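Local coordinates for surface protein VspA (Borrelia turicatae, PDB 1YJG) that probably helps the spirochaete evade the host immune response, as one of a set of antigenically distinct surface lipoproteins expressed one at a time, at residues A[29-34]-A[48-53]. Numbering follows the deposited sequence.
Sequences KAIGKK and AKLISG
A30 and I31 receive the tip of L50, which reaches across from the first turn of helix 48-69. The methyl of A30 points toward that helix, its CB 4.1 Å from L50 CD2, and the same leucine methyl lies 3.8 Å from the carbonyl carbon A30 C. A small residue suits this place: it lets the leucine come close to the backbone. A30 also packs on G53 of the second subunit, which places it at the dimer interface. I31 CG1 lies 3.7 Å from L50 CD2, with the two side chains crossing at about a right angle, and L50 CD2 is equally close, 3.7 Å, to the amide nitrogen I31 N. With CG anti to the backbone N (chi1 172°), the L50 side chain is directed at the turn, and chi2 of 61° leaves CD2 at its far end; a long apolar residue suits this buried reach from helix to turn. CG1 of I31 stands beside its own backbone N, on the flank where CD2 arrives. The I31 side chain also packs on D110, A113 and I117 of helix 110-117, so a branched apolar residue can serve both neighbours; A113 also receives I51.

The backbone here forms a type II beta turn from A30 to K33, closed by a weak hydrogen bond, K33 N to A30 O (3.1 Å). It leads out of helix 2-28 of this helical-bundle core into the hairpin of strands 33-36 and 39-42; the contact therefore packs the entry to the hairpin against the helix that follows it. G32 takes the third position of the turn, where its positive phi (63°) favours glycine, and its N-H is hydrogen-bonded to OD1 of N47, the residue just before helix 48-69. With K33 the strand begins, and its carbonyl oxygen accepts a hydrogen bond from S52 OG of the second subunit.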
# COMPACT_ATOMS: atom_id res chain seq x y z
N LYS A 29 4.15 -11.61 2.12
CA LYS A 29 3.88 -12.42 3.31
C LYS A 29 2.61 -13.27 3.10
O LYS A 29 2.32 -14.16 3.89
CB LYS A 29 3.68 -11.54 4.54
CG LYS A 29 4.93 -10.88 5.08
CD LYS A 29 4.56 -9.78 6.08
CE LYS A 29 5.70 -8.79 6.30
NZ LYS A 29 5.36 -7.81 7.37
N ALA A 30 1.83 -12.95 2.06
CA ALA A 30 0.59 -13.67 1.74
C ALA A 30 0.79 -14.77 0.70
O ALA A 30 -0.16 -15.49 0.38
CB ALA A 30 -0.46 -12.71 1.26
N ILE A 31 1.99 -14.88 0.15
CA ILE A 31 2.28 -15.90 -0.84
C ILE A 31 2.10 -17.28 -0.20
O ILE A 31 2.64 -17.55 0.87
CB ILE A 31 3.72 -15.75 -1.38
CG1 ILE A 31 3.85 -14.48 -2.23
CG2 ILE A 31 4.14 -16.99 -2.19
CD1 ILE A 31 5.29 -14.16 -2.68
N GLY A 32 1.33 -18.14 -0.86
CA GLY A 32 1.09 -19.48 -0.37
C GLY A 32 0.36 -19.47 0.96
O GLY A 32 0.64 -20.29 1.82
N LYS A 33 -0.56 -18.52 1.11
CA LYS A 33 -1.35 -18.37 2.32
C LYS A 33 -2.81 -18.04 1.99
O LYS A 33 -3.11 -17.27 1.07
CB LYS A 33 -0.80 -17.26 3.23
CG LYS A 33 0.64 -17.44 3.70
CD LYS A 33 0.73 -18.30 4.94
CE LYS A 33 2.16 -18.57 5.35
NZ LYS A 33 2.70 -17.43 6.15
N LYS A 34 -3.71 -18.65 2.75
CA LYS A 34 -5.14 -18.44 2.61
C LYS A 34 -5.62 -17.75 3.87
O LYS A 34 -4.93 -17.78 4.90
CB LYS A 34 -5.86 -19.78 2.44
CG LYS A 34 -5.79 -20.73 3.65
CD LYS A 34 -6.66 -21.97 3.44
CE LYS A 34 -6.97 -22.68 4.75
NZ LYS A 34 -6.96 -24.17 4.61
N ALA A 48 -1.08 -16.47 -8.74
CA ALA A 48 -1.27 -15.51 -9.84
C ALA A 48 -1.98 -14.19 -9.49
O ALA A 48 -1.45 -13.11 -9.77
CB ALA A 48 -1.97 -16.17 -11.01
N LYS A 49 -3.18 -14.27 -8.90
CA LYS A 49 -3.97 -13.07 -8.56
C LYS A 49 -3.31 -12.14 -7.55
O LYS A 49 -3.60 -10.94 -7.54
CB LYS A 49 -5.38 -13.44 -8.10
CG LYS A 49 -6.44 -13.29 -9.20
CD LYS A 49 -6.11 -14.14 -10.42
CE LYS A 49 -7.24 -14.21 -11.42
NZ LYS A 49 -7.37 -15.61 -11.95
N LEU A 50 -2.46 -12.69 -6.68
CA LEU A 50 -1.75 -11.90 -5.69
C LEU A 50 -0.68 -11.10 -6.45
O LEU A 50 -0.46 -9.92 -6.16
CB LEU A 50 -1.13 -12.80 -4.61
CG LEU A 50 -0.19 -12.13 -3.60
CD1 LEU A 50 -0.91 -11.03 -2.81
CD2 LEU A 50 0.44 -13.17 -2.68
N ILE A 51 -0.03 -11.74 -7.43
CA ILE A 51 0.98 -11.05 -8.22
C ILE A 51 0.27 -9.95 -9.04
O ILE A 51 0.84 -8.89 -9.26
CB ILE A 51 1.77 -11.97 -9.16
CG1 ILE A 51 2.23 -13.26 -8.45
CG2 ILE A 51 3.00 -11.24 -9.73
CD1 ILE A 51 2.90 -13.05 -7.11
N SER A 52 -0.96 -10.22 -9.48
CA SER A 52 -1.71 -9.22 -10.25
C SER A 52 -1.92 -7.99 -9.36
O SER A 52 -1.81 -6.87 -9.83
CB SER A 52 -3.06 -9.78 -10.75
OG SER A 52 -2.88 -10.85 -11.67
N GLY A 53 -2.20 -8.22 -8.07
CA GLY A 53 -2.42 -7.16 -7.10
C GLY A 53 -1.18 -6.29 -6.96
O GLY A 53 -1.27 -5.06 -6.96